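Local coordinates for protein telomere length regulator taz1 (Schizosaccharomyces pombe, PDB 4ZMI) that binds double-stranded telomeric DNA and regulates telomere length and function in fission yeast, the piece described here being its helical domain, at residues Q102-T105 against G106-L110; N115-L118 against T119-S122; I222-L225 against L226-N230. All blocks are in the same frame, centred on the assembly; numbering follows the deposited sequence.

Interaction 1: residues Q102-T105 against G106-L110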
loop_
_atom_site.group_PDB
_atom_site.type_symbol
_atom_site.label_atom_id
_atom_site.label_comp_id
_atom_site.label_asym_id
_atom_site.label_seq_id
_atom_site.Cartn_x
_atom_site.Cartn_y
_atom_site.Cartn_z
ATOM N N GLN A 102 -4.272 -7.244 2.011
ATOM C CA GLN A 102 -3.561 -6.042 1.605
ATOM C C GLN A 102 -4.475 -4.794 1.685
ATOM O O GLN A 102 -4.045 -3.727 2.131
ATOM C CB GLN A 102 -3.000 -6.244 0.202
ATOM C CG GLN A 102 -2.266 -5.062 -0.376
ATOM C CD GLN A 102 -1.984 -5.244 -1.848
ATOM O OE1 GLN A 102 -2.900 -5.229 -2.666
ATOM N NE2 GLN A 102 -0.713 -5.437 -2.194
ATOM N N PHE A 103 -5.732 -4.958 1.270
ATOM C CA PHE A 103 -6.757 -3.904 1.352
ATOM C C PHE A 103 -6.805 -3.358 2.765
ATOM O O PHE A 103 -6.678 -2.148 2.989
ATOM C CB PHE A 103 -8.131 -4.485 1.006
ATOM C CG PHE A 103 -9.103 -3.487 0.452
ATOM C CD1 PHE A 103 -9.579 -3.622 -0.843
ATOM C CD2 PHE A 103 -9.553 -2.428 1.224
ATOM C CE1 PHE A 103 -10.475 -2.708 -1.365
ATOM C CE2 PHE A 103 -10.448 -1.509 0.707
ATOM C CZ PHE A 103 -10.909 -1.649 -0.593
ATOM N N PHE A 104 -6.973 -4.267 3.721
ATOM C CA PHE A 104 -6.999 -3.897 5.130
ATOM C C PHE A 104 -5.757 -3.117 5.516
ATOM O O PHE A 104 -5.850 -2.097 6.186
ATOM C CB PHE A 104 -7.140 -5.122 6.040
ATOM C CG PHE A 104 -6.945 -4.807 7.496
ATOM C CD1 PHE A 104 -7.976 -4.272 8.243
ATOM C CD2 PHE A 104 -5.723 -5.004 8.103
ATOM C CE1 PHE A 104 -7.798 -3.965 9.573
ATOM C CE2 PHE A 104 -5.537 -4.689 9.427
ATOM C CZ PHE A 104 -6.572 -4.179 10.165
ATOM N N THR A 105 -4.593 -3.604 5.093
ATOM C CA THR A 105 -3.348 -2.951 5.468
ATOM C C THR A 105 -3.256 -1.574 4.812
ATOM O O THR A 105 -2.704 -0.646 5.390
ATOM C CB THR A 105 -2.115 -3.819 5.159
ATOM O OG1 THR A 105 -2.063 -4.126 3.761
ATOM C CG2 THR A 105 -2.194 -5.119 5.953
ATOM N N GLY A 106 -3.811 -1.443 3.612
ATOM C CA GLY A 106 -3.926 -0.145 2.975
ATOM C C GLY A 106 -4.855 0.818 3.719
ATOM O O GLY A 106 -4.422 1.901 4.105
ATOM N N LEU A 107 -6.111 0.404 3.934
ATOM C CA LEU A 107 -7.167 1.241 4.534
ATOM C C LEU A 107 -6.770 1.862 5.868
ATOM O O LEU A 107 -6.930 3.052 6.059
ATOM C CB LEU A 107 -8.419 0.411 4.778
ATOM C CG LEU A 107 -9.786 0.694 4.160
ATOM C CD1 LEU A 107 -10.866 0.098 5.095
ATOM C CD2 LEU A 107 -10.029 2.164 3.879
ATOM N N ILE A 108 -6.261 1.058 6.794
ATOM C CA ILE A 108 -5.941 1.557 8.135
ATOM C C ILE A 108 -4.724 2.472 8.147
ATOM O O ILE A 108 -4.471 3.161 9.141
ATOM C CB ILE A 108 -5.661 0.415 9.147
ATOM C CG1 ILE A 108 -4.340 -0.290 8.844
ATOM C CG2 ILE A 108 -6.783 -0.601 9.173
ATOM C CD1 ILE A 108 -4.020 -1.374 9.831
ATOM N N ASP A 109 -3.943 2.431 7.067
ATOM C CA ASP A 109 -2.770 3.284 6.921
ATOM C C ASP A 109 -3.235 4.719 6.666
ATOM O O ASP A 109 -2.458 5.662 6.811
ATOM C CB ASP A 109 -1.864 2.780 5.779
ATOM C CG ASP A 109 -0.488 3.440 5.768
ATOM O OD1 ASP A 109 0.039 3.758 6.850
ATOM O OD2 ASP A 109 0.076 3.634 4.667
ATOM N N LEU A 110 -4.510 4.876 6.322
ATOM C CA LEU A 110 -5.130 6.200 6.205
ATOM C C LEU A 110 -5.220 6.879 7.554
ATOM O O LEU A 110 -5.518 8.070 7.636
ATOM C CB LEU A 110 -6.537 6.077 5.640
ATOM C CG LEU A 110 -6.582 5.593 4.200
ATOM C CD1 LEU A 110 -7.990 5.158 3.841
ATOM C CD2 LEU A 110 -6.051 6.685 3.261
#
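Phe104 and Ile108, one helical turn apart, make the tightest side-chain contact of this segment. Ile108 CG2 lies over one face of the Phe104 ring, 3.9 Å from the ring centroid and displaced toward the rim, a CH-pi contact whose closest pair is CG2 to CE1 of Phe104 at 3.5 Å. The other branch of Ile108 reaches the same ring, CD1 standing 3.7 Å from Phe104 CE2. With CG1 between its own backbone N and carbonyl carbon (chi1 70°), Ile108 can lay both branches against the phenyl group. Phe103 and Leu107 meet more loosely: Leu107 CG stands 4.1 Å from Phe103 CE2, at the ring edge. There is no clear solvent side, all the touching residues being buried. Helix 5-35 adjoins Phe103, Phe104 and Leu107, and Phe61 meets the Phe104 ring edge-to-face.

The backbone turns regularly beneath, Leu107 N donating to Phe103 O at 2.8 Å and Ile108 N to Phe104 O at 3.2 Å. Gln102 O is gripped twice, by Gly106 N and by the hydroxyl of Thr105, whose OG1 donates from 2.6 Å; Thr105 OG1 also bonds Thr75 OG1. Such i to i+4 bonding and side-chain pairing is characteristic of an alpha-helix, here helix 95-107 and the residues that follow it, inside the helical domain of Taz1, assigned by sequence to the TRF family.

Interaction 2: residues N115-L118 against T119-S122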
loop_
_atom_site.group_PDB
_atom_site.type_symbol
_atom_site.label_atom_id
_atom_site.label_comp_id
_atom_site.label_asym_id
_atom_site.label_seq_id
_atom_site.Cartn_x
_atom_site.Cartn_y
_atom_site.Cartn_z
ATOM N N ASN A 115 1.186 11.402 8.013
ATOM C CA ASN A 115 1.069 11.475 6.558
ATOM C C ASN A 115 2.211 10.782 5.780
ATOM O O ASN A 115 2.423 11.054 4.589
ATOM C CB ASN A 115 0.916 12.935 6.109
ATOM C CG ASN A 115 -0.298 13.606 6.727
ATOM O OD1 ASN A 115 -1.343 12.988 6.880
ATOM N ND2 ASN A 115 -0.157 14.868 7.097
ATOM N N LYS A 116 2.955 9.900 6.444
ATOM C CA LYS A 116 3.981 9.110 5.745
ATOM C C LYS A 116 3.370 8.014 4.871
ATOM O O LYS A 116 3.907 7.672 3.822
ATOM C CB LYS A 116 4.971 8.492 6.741
ATOM C CG LYS A 116 5.973 9.486 7.310
ATOM C CD LYS A 116 6.860 8.780 8.334
ATOM C CE LYS A 116 7.904 9.713 8.914
ATOM N NZ LYS A 116 8.720 9.054 9.973
ATOM N N HIS A 117 2.242 7.476 5.313
ATOM C CA HIS A 117 1.550 6.396 4.621
ATOM C C HIS A 117 2.497 5.354 4.014
ATOM O O HIS A 117 2.440 5.066 2.821
ATOM C CB HIS A 117 0.609 6.970 3.573
ATOM C CG HIS A 117 -0.287 8.052 4.103
ATOM N ND1 HIS A 117 -1.247 7.811 5.068
ATOM C CD2 HIS A 117 -0.362 9.370 3.816
ATOM C CE1 HIS A 117 -1.878 8.944 5.341
ATOM N NE2 HIS A 117 -1.360 9.903 4.599
ATOM N N LEU A 118 3.377 4.806 4.845
ATOM C CA LEU A 118 4.336 3.799 4.383
ATOM C C LEU A 118 3.641 2.632 3.723
ATOM O O LEU A 118 4.136 2.117 2.738
ATOM C CB LEU A 118 5.202 3.290 5.533
ATOM C CG LEU A 118 5.991 4.370 6.260
ATOM C CD1 LEU A 118 6.738 3.744 7.429
ATOM C CD2 LEU A 118 6.936 5.030 5.289
ATOM N N THR A 119 2.486 2.219 4.243
ATOM C CA THR A 119 1.848 1.002 3.714
ATOM C C THR A 119 1.191 1.253 2.371
ATOM O O THR A 119 1.244 0.419 1.474
ATOM C CB THR A 119 0.791 0.438 4.654
ATOM O OG1 THR A 119 1.331 0.354 5.970
ATOM C CG2 THR A 119 0.356 -0.940 4.203
ATOM N N LEU A 120 0.557 2.409 2.234
ATOM C CA LEU A 120 -0.021 2.777 0.946
ATOM C C LEU A 120 1.118 2.951 -0.064
ATOM O O LEU A 120 1.019 2.519 -1.218
ATOM C CB LEU A 120 -0.834 4.061 1.086
ATOM C CG LEU A 120 -2.118 3.795 1.852
ATOM C CD1 LEU A 120 -2.894 5.086 2.140
ATOM C CD2 LEU A 120 -2.957 2.832 1.054
ATOM N N ARG A 121 2.223 3.550 0.380
ATOM C CA ARG A 121 3.372 3.678 -0.502
ATOM C C ARG A 121 3.801 2.302 -1.019
ATOM O O ARG A 121 4.039 2.126 -2.226
ATOM C CB ARG A 121 4.533 4.367 0.195
ATOM C CG ARG A 121 5.488 4.995 -0.785
ATOM C CD ARG A 121 6.723 5.497 -0.095
ATOM N NE ARG A 121 6.363 6.352 1.017
ATOM C CZ ARG A 121 7.235 6.834 1.881
ATOM N NH1 ARG A 121 8.517 6.550 1.734
ATOM N NH2 ARG A 121 6.820 7.600 2.875
ATOM N N SER A 122 3.864 1.326 -0.110
ATOM C CA SER A 122 4.256 -0.032 -0.486
ATOM C C SER A 122 3.300 -0.570 -1.518
ATOM O O SER A 122 3.723 -1.130 -2.515
ATOM C CB SER A 122 4.238 -0.954 0.744
ATOM O OG SER A 122 5.253 -0.551 1.623
HETATM O O HOH W 1 3.691 7.231 1.077
#
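Arg121 reaches back along the chain to Lys116, its NH2 donating to Lys116 O at 3.1 Å with an N-H...O angle of 156°. The carbonyl oxygen sits near the edge of the guanidinium, 16° out of its plane. Water 1 adds a second link to the same carbonyl: it donates to Lys116 O and accepts from Arg121 NE, each at 2.8 Å. The chain of Arg121 leaves with CG anti to the backbone N and bends at chi3 (-52°), which turns NE and NH2 toward that carbonyl. One direct and one water-mediated link to the same carbonyl probably limit rotation of the guanidinium, and NH1 has a further acceptor in Phe166 O, while the Phe166 ring makes a cation-pi contact with Arg121.

In the backbone, Arg121 N donates to His117 O at 2.9 Å and Ser122 N to Leu118 O at 3.0 Å, the first i to i+4 bonds of the helix. The imidazole of His117 turns to other parts of the chain, ND1 bonding Asp109 O and NE2 pairing with Arg151 NE; Ser122 OG bonds Cys170 O.

Leu118 and Arg121 run side by side in the same direction, and Leu118 CD2 lies over one guanidinium face, 3.5 Å from Arg121 NH2 and offset toward the rim. Elsewhere in the turn His117 CB approaches Leu120 CB at 4.1 Å. Leu118 and Lys116 remain partly exposed, whereas His117 and Arg121 are buried. With His117 as N-cap residue and Asp109 OD2 accepting from Leu120 N, this is a helix N-terminus, where helix 118-130 starts after the loop that follows helix 95-107.

Interaction 3: residues I222-L225 against L226-N230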
loop_
_atom_site.group_PDB
_atom_site.type_symbol
_atom_site.label_atom_id
_atom_site.label_comp_id
_atom_site.label_asym_id
_atom_site.label_seq_id
_atom_site.Cartn_x
_atom_site.Cartn_y
_atom_site.Cartn_z
ATOM N N ILE A 222 -9.572 4.074 -1.451
ATOM C CA ILE A 222 -10.559 3.006 -1.466
ATOM C C ILE A 222 -10.830 2.554 -2.881
ATOM O O ILE A 222 -10.825 1.365 -3.168
ATOM C CB ILE A 222 -11.882 3.456 -0.828
ATOM C CG1 ILE A 222 -11.711 3.574 0.687
ATOM C CG2 ILE A 222 -12.995 2.477 -1.173
ATOM C CD1 ILE A 222 -12.801 4.339 1.370
ATOM N N HIS A 223 -11.040 3.509 -3.772
ATOM C CA HIS A 223 -11.265 3.175 -5.167
ATOM C C HIS A 223 -10.118 2.321 -5.689
ATOM O O HIS A 223 -10.344 1.260 -6.272
ATOM C CB HIS A 223 -11.397 4.437 -6.022
ATOM C CG HIS A 223 -12.007 4.191 -7.370
ATOM N ND1 HIS A 223 -11.324 3.577 -8.399
ATOM C CD2 HIS A 223 -13.235 4.487 -7.859
ATOM C CE1 HIS A 223 -12.107 3.500 -9.462
ATOM N NE2 HIS A 223 -13.274 4.044 -9.159
ATOM N N PHE A 224 -8.892 2.785 -5.457
ATOM C CA PHE A 224 -7.705 2.128 -6.006
ATOM C C PHE A 224 -7.494 0.724 -5.461
ATOM O O PHE A 224 -7.151 -0.183 -6.208
ATOM C CB PHE A 224 -6.453 2.963 -5.758
ATOM C CG PHE A 224 -5.184 2.277 -6.178
ATOM C CD1 PHE A 224 -4.812 2.248 -7.504
ATOM C CD2 PHE A 224 -4.368 1.670 -5.250
ATOM C CE1 PHE A 224 -3.647 1.633 -7.892
ATOM C CE2 PHE A 224 -3.208 1.046 -5.636
ATOM C CZ PHE A 224 -2.847 1.026 -6.957
ATOM N N LEU A 225 -7.700 0.550 -4.158
ATOM C CA LEU A 225 -7.585 -0.762 -3.539
ATOM C C LEU A 225 -8.688 -1.691 -4.040
ATOM O O LEU A 225 -8.579 -2.905 -3.930
ATOM C CB LEU A 225 -7.662 -0.658 -2.008
ATOM C CG LEU A 225 -6.675 0.236 -1.245
ATOM C CD1 LEU A 225 -6.847 0.091 0.266
ATOM C CD2 LEU A 225 -5.243 -0.057 -1.640
ATOM N N LEU A 226 -9.762 -1.118 -4.571
ATOM C CA LEU A 226 -10.856 -1.919 -5.106
ATOM C C LEU A 226 -10.550 -2.424 -6.511
ATOM O O LEU A 226 -10.762 -3.601 -6.791
ATOM C CB LEU A 226 -12.169 -1.137 -5.096
ATOM C CG LEU A 226 -12.906 -1.038 -3.761
ATOM C CD1 LEU A 226 -14.060 -0.057 -3.860
ATOM C CD2 LEU A 226 -13.405 -2.395 -3.329
ATOM N N GLU A 227 -10.061 -1.544 -7.389
ATOM C CA GLU A 227 -9.583 -1.954 -8.714
ATOM C C GLU A 227 -8.553 -3.065 -8.586
ATOM O O GLU A 227 -8.628 -4.076 -9.281
ATOM C CB GLU A 227 -8.894 -0.804 -9.446
ATOM C CG GLU A 227 -9.653 0.492 -9.537
ATOM C CD GLU A 227 -8.842 1.552 -10.253
ATOM O OE1 GLU A 227 -8.157 1.216 -11.244
ATOM O OE2 GLU A 227 -8.879 2.717 -9.813
ATOM N N PHE A 228 -7.570 -2.840 -7.713
ATOM C CA PHE A 228 -6.521 -3.816 -7.429
ATOM C C PHE A 228 -7.189 -5.148 -7.089
ATOM O O PHE A 228 -6.789 -6.192 -7.598
ATOM C CB PHE A 228 -5.653 -3.306 -6.263
ATOM C CG PHE A 228 -4.253 -3.904 -6.188
ATOM C CD1 PHE A 228 -3.234 -3.204 -5.553
ATOM C CD2 PHE A 228 -3.954 -5.155 -6.712
ATOM C CE1 PHE A 228 -1.950 -3.725 -5.455
ATOM C CE2 PHE A 228 -2.656 -5.685 -6.612
ATOM C CZ PHE A 228 -1.667 -4.970 -5.981
ATOM N N LYS A 229 -8.242 -5.096 -6.274
ATOM C CA LYS A 229 -8.897 -6.301 -5.749
ATOM C C LYS A 229 -9.608 -7.163 -6.803
ATOM O O LYS A 229 -9.914 -8.328 -6.547
ATOM C CB LYS A 229 -9.858 -5.956 -4.597
ATOM C CG LYS A 229 -10.087 -7.104 -3.606
ATOM C CD LYS A 229 -10.879 -6.677 -2.366
ATOM C CE LYS A 229 -12.375 -6.574 -2.641
ATOM N NZ LYS A 229 -13.154 -6.364 -1.386
ATOM N N ASN A 230 -9.875 -6.608 -7.980
ATOM C CA ASN A 230 -10.388 -7.444 -9.062
ATOM C C ASN A 230 -9.430 -7.545 -10.259
ATOM O O ASN A 230 -9.853 -7.691 -11.403
ATOM C CB ASN A 230 -11.821 -7.058 -9.468
ATOM C CG ASN A 230 -11.918 -5.658 -10.037
ATOM O OD1 ASN A 230 -11.000 -4.856 -9.899
ATOM N ND2 ASN A 230 -13.045 -5.354 -10.676
#
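The last turns of helix 214-229 carry a His-carboxylate hydrogen bond between residues one turn apart, His223 and Glu227. ND1 of His223 donates to Glu227 OE2 at 3.0 Å, bent to 134°. The oxygen lies close to the imidazole plane, at the ring edge, and is approached on its anti side; ring and carboxylate stand nearly perpendicular, 84° apart. His223 CG, anti to the backbone N (chi1 -164°), turns the ring along the helix toward the glutamate. Were Glu227 an alanine, His223 ND1 would probably lose this acceptor and the imidazole be freer to turn.

Beside this polar pair, the Ile222 and Leu226 side chains lie side by side, pointing the same way, with CG2 of Ile222 3.8 Å from CD1 of Leu226. Phe224 CE2 meets Phe228 CD1 more loosely, at 4.3 Å, on the buried side, where Phe228 touches Ile123 and Ala127 of helix 118-130. Phe228 N donates to Phe224 O at 3.1 Å, while the Lys229 N to Leu225 O bond is weak. Glu227 OE2 also lies near Asp140 OD2, a like-charge approach, and together with the ND1 bond this would tend to favour a protonated, positively charged His223.

In the fold
The three contacts come in series along one chain, all within the helical domain. Interaction 1 lies on helix 95-107 and the residues just after it, interaction 2 at the start of the next helix, 118-130, with centres about 9 Å apart; Asp109, near the end of interaction 1, ties it to interaction 2. Interaction 3, on the last helix, 214-229, has its centre about 11 Å from that of interaction 1 and packs against it through Phe103 and Gln102. Interactions 2 and 3 are about 16 Å apart between centres and do not touch, their nearest atoms being about 5 Å apart. Helix 95-107 thus packs against the chain's final helix, bringing sequence-distant parts of the helical domain together near its centre.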